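Local coordinates for metallopeptidase containing co-catalytic metalloactive site (Shewanella denitrificans OS217, PDB 3B2Y), which probably acts as a zinc-dependent metallocarboxypeptidase or related hydrolase of the peptidase M14 family, here holding nickel at its metal site, at residues 165-170 with 241-246; 198-203 with 261-266; 119-124 with 143-148. All coordinates share one frame; numbering follows the deposited sequence.

Contact 1: 165-170 with 241-246; sequences GILTCH and LAACSE. With NI (nickel (II) ion), chain C.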
# COMPACT_ATOMS: atom_id res chain seq x y z
N GLY A 165 12.53 -4.25 2.27
CA GLY A 165 11.23 -4.71 1.81
C GLY A 165 10.25 -3.59 1.57
O GLY A 165 10.35 -2.52 2.16
N ILE A 166 9.37 -3.77 0.59
CA ILE A 166 8.23 -2.86 0.32
C ILE A 166 6.92 -3.63 0.13
O ILE A 166 6.86 -4.57 -0.68
CB ILE A 166 8.51 -1.84 -0.87
CG1 ILE A 166 7.24 -1.18 -1.42
CG2 ILE A 166 9.31 -2.47 -2.05
CD1 ILE A 166 6.48 -0.44 -0.39
N LEU A 167 5.86 -3.17 0.83
CA LEU A 167 4.51 -3.68 0.65
C LEU A 167 3.63 -2.51 0.26
O LEU A 167 3.66 -1.47 0.87
CB LEU A 167 3.97 -4.28 1.94
CG LEU A 167 2.51 -4.73 2.03
CD1 LEU A 167 2.22 -5.90 1.10
CD2 LEU A 167 2.11 -5.10 3.48
N THR A 168 2.92 -2.69 -0.84
CA THR A 168 1.85 -1.82 -1.27
C THR A 168 0.52 -2.55 -1.07
O THR A 168 0.36 -3.80 -1.35
CB THR A 168 1.97 -1.39 -2.76
OG1 THR A 168 1.96 -2.55 -3.59
CG2 THR A 168 3.24 -0.69 -3.03
N CYS A 169 -0.44 -1.78 -0.58
CA CYS A 169 -1.74 -2.32 -0.25
C CYS A 169 -2.75 -1.76 -1.21
O CYS A 169 -3.19 -0.60 -1.06
CB CYS A 169 -2.10 -1.93 1.18
SG CYS A 169 -1.02 -2.94 2.30
N HIS A 170 -3.08 -2.58 -2.18
CA HIS A 170 -4.12 -2.33 -3.15
C HIS A 170 -5.43 -3.13 -2.98
O HIS A 170 -5.58 -4.03 -2.14
CB HIS A 170 -3.55 -2.62 -4.56
CG HIS A 170 -2.53 -1.60 -5.03
ND1 HIS A 170 -2.72 -0.77 -6.12
CD2 HIS A 170 -1.29 -1.33 -4.57
CE1 HIS A 170 -1.66 0.00 -6.27
NE2 HIS A 170 -0.77 -0.33 -5.35
N LEU A 241 12.77 -7.52 -1.29
CA LEU A 241 11.50 -8.24 -1.34
C LEU A 241 10.40 -7.16 -1.54
O LEU A 241 10.53 -6.00 -1.11
CB LEU A 241 11.26 -9.01 -0.03
CG LEU A 241 12.17 -10.10 0.49
CD1 LEU A 241 11.83 -10.48 1.95
CD2 LEU A 241 12.07 -11.25 -0.46
N ALA A 242 9.40 -7.50 -2.34
CA ALA A 242 8.26 -6.63 -2.52
C ALA A 242 7.00 -7.41 -2.68
O ALA A 242 6.97 -8.49 -3.26
CB ALA A 242 8.46 -5.61 -3.72
N ALA A 243 5.91 -6.79 -2.26
CA ALA A 243 4.60 -7.38 -2.54
C ALA A 243 3.55 -6.30 -2.75
O ALA A 243 3.67 -5.21 -2.27
CB ALA A 243 4.16 -8.33 -1.40
N CYS A 244 2.53 -6.65 -3.50
CA CYS A 244 1.36 -5.79 -3.63
C CYS A 244 0.16 -6.65 -3.30
O CYS A 244 -0.13 -7.61 -4.05
CB CYS A 244 1.31 -5.27 -5.05
SG CYS A 244 -0.17 -4.34 -5.46
N SER A 245 -0.49 -6.40 -2.16
CA SER A 245 -1.68 -7.17 -1.84
C SER A 245 -2.87 -6.59 -2.60
O SER A 245 -2.94 -5.36 -2.87
CB SER A 245 -1.94 -7.19 -0.35
OG SER A 245 -1.88 -5.91 0.19
N GLU A 246 -3.81 -7.45 -2.92
CA GLU A 246 -5.04 -7.06 -3.58
C GLU A 246 -6.22 -7.66 -2.82
O GLU A 246 -6.54 -8.86 -3.01
CB GLU A 246 -5.05 -7.61 -5.00
CG GLU A 246 -4.01 -6.99 -5.94
CD GLU A 246 -4.41 -5.63 -6.49
OE1 GLU A 246 -5.52 -5.15 -6.16
OE2 GLU A 246 -3.60 -5.05 -7.24
NI NI C . -4.61 -0.59 -7.30
O HOH W 1 -4.28 -5.09 -0.05
O HOH W 2 -5.34 -2.75 -7.66
O HOH W 3 -4.13 -1.39 -8.86
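Residues 165-170 and 241-246 pair as neighbouring parallel strands in the mixed sheet at the core of this M14 metallopeptidase, and together they carry a metal ligand and the glutamate predicted to act as proton donor/acceptor. Ile166 through His170 lie level with Ala242 through Glu246. The backbone bonds zigzag between the two strands: Ile166 N to Leu241 O, Ala243 N to Ile166 O (2.9 Å), Thr168 N to Ala243 O, Ser245 N to Thr168 O and His170 N to Ser245 O. Alanines suit 242 and 243 because their single methyls take up the larger residues alongside, Ile166 CG2 resting 3.7 Å from Ala242 CB on one face and Leu167 CD1 near Ala243 CB on the other. Near the C-terminal ends, Cys244 SG, anti to its backbone N (chi1 173°), comes obliquely against the His170 ring, 3.3 Å from His170 CD2. His170 ND1 binds nickel at 2.2 Å, and His76 and Glu79 complete the protein ligands. Glu246 bends at its second torsion (chi2 -80°), and Glu246 OE1 lies 3.6 Å from His170 CB. Glu246 OE1 is also 2.8 Å from the oxygen of a nickel-bound water, in hydrogen-bonding contact. An alanine here would probably leave that water without its carboxylate partner and open a gap beside His170 CB. Helix 253-271 packs on Leu167 and Cys169, helix 191-201 on Ala243 and Ser245, and helix 230-236 on the other face at Ile166, Thr168, Ala242 and Cys244, while strand 68-73 hydrogen-bonds the far edge of 165-172.

Contact 2: 198-203 with 261-266; sequences DALGQY and SAAMGQ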
# COMPACT_ATOMS: atom_id res chain seq x y z
N ASP A 198 -1.13 -16.50 2.65
CA ASP A 198 -1.82 -17.10 3.79
C ASP A 198 -2.53 -16.08 4.71
O ASP A 198 -3.67 -16.34 5.12
CB ASP A 198 -0.83 -17.96 4.57
CG ASP A 198 -0.36 -19.20 3.77
OD1 ASP A 198 -0.97 -19.52 2.71
OD2 ASP A 198 0.62 -19.87 4.21
N ALA A 199 -1.90 -14.93 5.01
CA ALA A 199 -2.56 -13.85 5.80
C ALA A 199 -3.85 -13.31 5.17
O ALA A 199 -4.85 -13.13 5.86
CB ALA A 199 -1.61 -12.70 6.05
N LEU A 200 -3.79 -13.04 3.87
CA LEU A 200 -4.93 -12.59 3.09
C LEU A 200 -5.97 -13.70 3.03
O LEU A 200 -7.16 -13.42 3.19
CB LEU A 200 -4.44 -12.22 1.68
CG LEU A 200 -3.61 -10.95 1.67
CD1 LEU A 200 -2.92 -10.74 0.32
CD2 LEU A 200 -4.57 -9.86 1.97
N GLY A 201 -5.51 -14.93 2.86
CA GLY A 201 -6.38 -16.12 2.84
C GLY A 201 -7.19 -16.44 4.11
O GLY A 201 -8.17 -17.17 4.05
N GLN A 202 -6.82 -15.89 5.25
CA GLN A 202 -7.60 -16.01 6.50
C GLN A 202 -8.93 -15.23 6.38
O GLN A 202 -9.91 -15.55 7.05
CB GLN A 202 -6.82 -15.45 7.72
CG GLN A 202 -5.39 -15.96 7.99
CD GLN A 202 -4.54 -14.97 8.85
OE1 GLN A 202 -4.51 -13.72 8.63
NE2 GLN A 202 -3.80 -15.55 9.81
N TYR A 203 -8.95 -14.21 5.51
CA TYR A 203 -10.10 -13.33 5.36
C TYR A 203 -10.98 -13.62 4.14
O TYR A 203 -12.20 -13.48 4.21
CB TYR A 203 -9.62 -11.87 5.34
CG TYR A 203 -9.15 -11.41 6.69
CD1 TYR A 203 -10.04 -10.90 7.64
CD2 TYR A 203 -7.81 -11.54 7.05
CE1 TYR A 203 -9.58 -10.50 8.92
CE2 TYR A 203 -7.35 -11.14 8.30
CZ TYR A 203 -8.23 -10.63 9.22
OH TYR A 203 -7.75 -10.25 10.47
N SER A 261 -4.66 -4.64 7.22
CA SER A 261 -3.92 -4.51 8.47
C SER A 261 -3.16 -5.80 8.81
O SER A 261 -2.03 -5.75 9.27
CB SER A 261 -4.89 -4.09 9.60
OG SER A 261 -4.19 -3.84 10.81
N ALA A 262 -3.80 -6.96 8.54
CA ALA A 262 -3.21 -8.30 8.74
C ALA A 262 -2.06 -8.59 7.80
O ALA A 262 -1.07 -9.15 8.29
CB ALA A 262 -4.28 -9.39 8.60
N ALA A 263 -2.19 -8.24 6.50
CA ALA A 263 -1.05 -8.28 5.51
C ALA A 263 0.13 -7.49 5.98
O ALA A 263 1.28 -7.97 5.92
CB ALA A 263 -1.46 -7.81 4.13
N MSE A 264 -0.14 -6.30 6.50
CA MSE A 264 0.89 -5.42 7.00
C MSE A 264 1.59 -6.02 8.22
O MSE A 264 2.80 -5.92 8.37
CB MSE A 264 0.30 -4.04 7.32
CG MSE A 264 -0.06 -3.25 6.15
SE MSE A 264 -1.00 -1.61 6.66
CE MSE A 264 -1.94 -1.22 4.98
N GLY A 265 0.83 -6.67 9.10
CA GLY A 265 1.37 -7.30 10.27
C GLY A 265 2.24 -8.47 9.91
O GLY A 265 3.29 -8.68 10.50
N GLN A 266 1.80 -9.24 8.91
CA GLN A 266 2.60 -10.39 8.41
C GLN A 266 3.89 -9.93 7.70
O GLN A 266 4.96 -10.60 7.78
CB GLN A 266 1.73 -11.24 7.47
CG GLN A 266 2.45 -12.45 6.83
CD GLN A 266 3.11 -13.31 7.82
OE1 GLN A 266 2.58 -13.54 8.90
NE2 GLN A 266 4.30 -13.82 7.49
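Ala199 and Gln266 meet where helix 191-201 packs on helix 253-271, a helix-helix contact in the layer against one face of the central sheet. The methyl of Ala199 points at the partner helix, and Ala199 CB lies 3.9 Å from Gln266 CB. Gln266 CG stands anti to its own backbone N (chi1 178°), which lays it too beside the Ala199 methyl; the bend at chi2 then turns the rest of the chain from the line of CB and CG. Alanine suits the place because its short side chain lets the backbones come close: the CA atoms of Ala199 and Ala263 are 5.8 Å apart. Leu200 points its CB along the interface, yet its branched tip reaches across, Leu200 CD2 coming to 4.3 Å from Ala263 CB. The same leucine packs on Ser245 and Thr247 of strand 242-248, which ties the helix pair to the sheet beneath. No hydrogen bond joins the two segments, and the fit depends on apolar contact. Further along the segment, Tyr203 directs its ring to helix 253-271, and its backbone O accepts a hydrogen bond from Arg255 NE of that helix. The ring meets the Ala262 methyl obliquely: Tyr203 CE2 lies 3.5 Å, and Tyr203 OH 4.0 Å, from Ala262 CB.

Contact 3: 119-124 with 143-148; sequences RFNRFG and HTSLEG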
# COMPACT_ATOMS: atom_id res chain seq x y z
N ARG A 119 -10.21 5.76 -9.19
CA ARG A 119 -8.87 5.27 -9.38
C ARG A 119 -7.89 6.37 -9.71
O ARG A 119 -6.81 6.43 -9.13
CB ARG A 119 -8.92 4.33 -10.55
CG ARG A 119 -7.64 3.60 -10.94
CD ARG A 119 -8.02 2.49 -11.92
NE ARG A 119 -6.87 1.65 -12.16
CZ ARG A 119 -6.46 0.72 -11.31
NH1 ARG A 119 -7.10 0.48 -10.18
NH2 ARG A 119 -5.36 0.03 -11.60
N PHE A 120 -8.28 7.25 -10.64
CA PHE A 120 -7.32 8.30 -11.07
C PHE A 120 -7.27 9.46 -10.13
O PHE A 120 -8.13 9.65 -9.27
CB PHE A 120 -7.66 8.78 -12.43
CG PHE A 120 -7.62 7.72 -13.47
CD1 PHE A 120 -6.74 6.64 -13.36
CD2 PHE A 120 -8.43 7.81 -14.57
CE1 PHE A 120 -6.68 5.69 -14.35
CE2 PHE A 120 -8.39 6.84 -15.57
CZ PHE A 120 -7.49 5.80 -15.45
N ASN A 121 -6.28 10.32 -10.32
CA ASN A 121 -6.30 11.57 -9.67
C ASN A 121 -7.30 12.41 -10.44
O ASN A 121 -7.88 12.03 -11.46
CB ASN A 121 -4.90 12.23 -9.61
CG ASN A 121 -4.29 12.48 -10.98
OD1 ASN A 121 -4.98 12.51 -12.01
ND2 ASN A 121 -2.97 12.72 -10.99
N ARG A 122 -7.48 13.59 -9.97
CA ARG A 122 -8.53 14.41 -10.59
C ARG A 122 -8.18 14.95 -11.98
O ARG A 122 -9.01 15.59 -12.63
CB ARG A 122 -8.89 15.49 -9.63
CG ARG A 122 -8.11 16.70 -9.69
CD ARG A 122 -9.09 17.83 -9.44
NE ARG A 122 -8.31 18.98 -9.10
CZ ARG A 122 -7.99 19.93 -9.96
NH1 ARG A 122 -8.45 19.92 -11.23
NH2 ARG A 122 -7.24 20.94 -9.53
N PHE A 123 -6.92 14.76 -12.36
CA PHE A 123 -6.42 15.08 -13.68
C PHE A 123 -6.48 13.89 -14.67
O PHE A 123 -6.07 14.02 -15.84
CB PHE A 123 -5.01 15.68 -13.61
CG PHE A 123 -4.77 16.62 -12.43
CD1 PHE A 123 -5.25 17.93 -12.41
CD2 PHE A 123 -4.04 16.20 -11.35
CE1 PHE A 123 -5.00 18.76 -11.32
CE2 PHE A 123 -3.79 17.02 -10.25
CZ PHE A 123 -4.27 18.30 -10.23
N GLY A 124 -7.08 12.76 -14.27
CA GLY A 124 -7.28 11.61 -15.15
C GLY A 124 -6.07 10.70 -15.29
O GLY A 124 -6.02 9.91 -16.21
N HIS A 143 3.68 7.26 -18.98
CA HIS A 143 4.00 8.52 -18.31
C HIS A 143 3.51 8.54 -16.85
O HIS A 143 2.44 8.02 -16.52
CB HIS A 143 3.39 9.71 -19.08
CG HIS A 143 3.73 9.73 -20.53
ND1 HIS A 143 2.91 9.17 -21.49
CD2 HIS A 143 4.78 10.25 -21.20
CE1 HIS A 143 3.45 9.34 -22.69
NE2 HIS A 143 4.59 10.00 -22.54
N THR A 144 4.30 9.16 -15.97
CA THR A 144 3.93 9.28 -14.59
C THR A 144 2.85 10.33 -14.42
O THR A 144 2.67 11.20 -15.27
CB THR A 144 5.13 9.72 -13.74
OG1 THR A 144 5.70 10.90 -14.33
CG2 THR A 144 6.20 8.62 -13.63
N SER A 145 2.10 10.20 -13.34
CA SER A 145 1.18 11.20 -12.87
C SER A 145 1.93 12.32 -12.16
O SER A 145 3.09 12.18 -11.83
CB SER A 145 0.18 10.59 -11.88
OG SER A 145 0.76 10.31 -10.58
N LEU A 146 1.22 13.38 -11.85
CA LEU A 146 1.77 14.42 -11.02
C LEU A 146 2.34 13.85 -9.69
O LEU A 146 3.50 14.15 -9.30
CB LEU A 146 0.64 15.44 -10.75
CG LEU A 146 1.00 16.64 -9.96
CD1 LEU A 146 2.20 17.28 -10.66
CD2 LEU A 146 -0.28 17.55 -9.92
N GLU A 147 1.55 13.01 -9.01
CA GLU A 147 1.99 12.35 -7.76
C GLU A 147 3.23 11.50 -7.97
O GLU A 147 4.15 11.57 -7.16
CB GLU A 147 0.88 11.53 -7.11
CG GLU A 147 -0.44 12.31 -6.82
CD GLU A 147 -1.32 12.55 -8.05
OE1 GLU A 147 -0.98 11.98 -9.10
OE2 GLU A 147 -2.33 13.34 -7.98
N GLY A 148 3.27 10.71 -9.04
CA GLY A 148 4.46 9.96 -9.40
C GLY A 148 5.71 10.81 -9.57
O GLY A 148 6.80 10.44 -9.17
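Asn121 gives its side-chain amide to the carboxylate of Glu147, joining a type I beta turn, Asn121 to Gly124, to the capped start of helix 146-152. The stronger bond runs from Asn121 ND2 to Glu147 OE1, 2.8 Å, on the syn lone pair of that oxygen. A weak one runs from Asn121 ND2 to Glu147 OE2, 3.1 Å, and the amide and carboxylate planes stand 50° apart. Glu147 OE1 also accepts from Ser145 OG, which meets it nearly along its C-O axis; two donors thus grip one buried oxygen and should help to hold the carboxylate in place. Ser145 is the N-cap, and serine suits the place because its short hydroxyl can donate to Glu147 OE1 while accepting from Gly148 N in an almost straight bond. Ser145 OG sits between its backbone N and carbonyl carbon (chi1 74°), which turns it to the first turn of the helix. Glu125 OE1 accepts from both Asn121 ND2 and Leu146 N, a second bridge between loop and helix. In the turn, Asn121 O accepts from Gly124 N, and glycine suits the positive phi there. Further out, toward the more exposed side, Phe123 and Leu146 pack obliquely, Phe123 CE2 lying 3.6 Å from Leu146 CD2.

Contact 3 comes first along the chain, closing before the others open; contacts 1 and 2 then interleave, in the order 165-170, 198-203, 241-246, 261-266. Strand 242-248 is followed in the chain by helix 253-271, linking the two directly. Their centres are about 12 Å apart and they touch: Met264 CE lies 3.3 Å from Cys169 SG, and Leu200 CD1 packs on Ser245 CB. The helix pair of contact 2 is therefore seated on the strands that bear His170 and Glu246. Contact 3 lies about 20 Å from contact 1 and about 29 Å from contact 2, centre to centre, across the chain's middle from contact 2, in a peripheral loop-helix region.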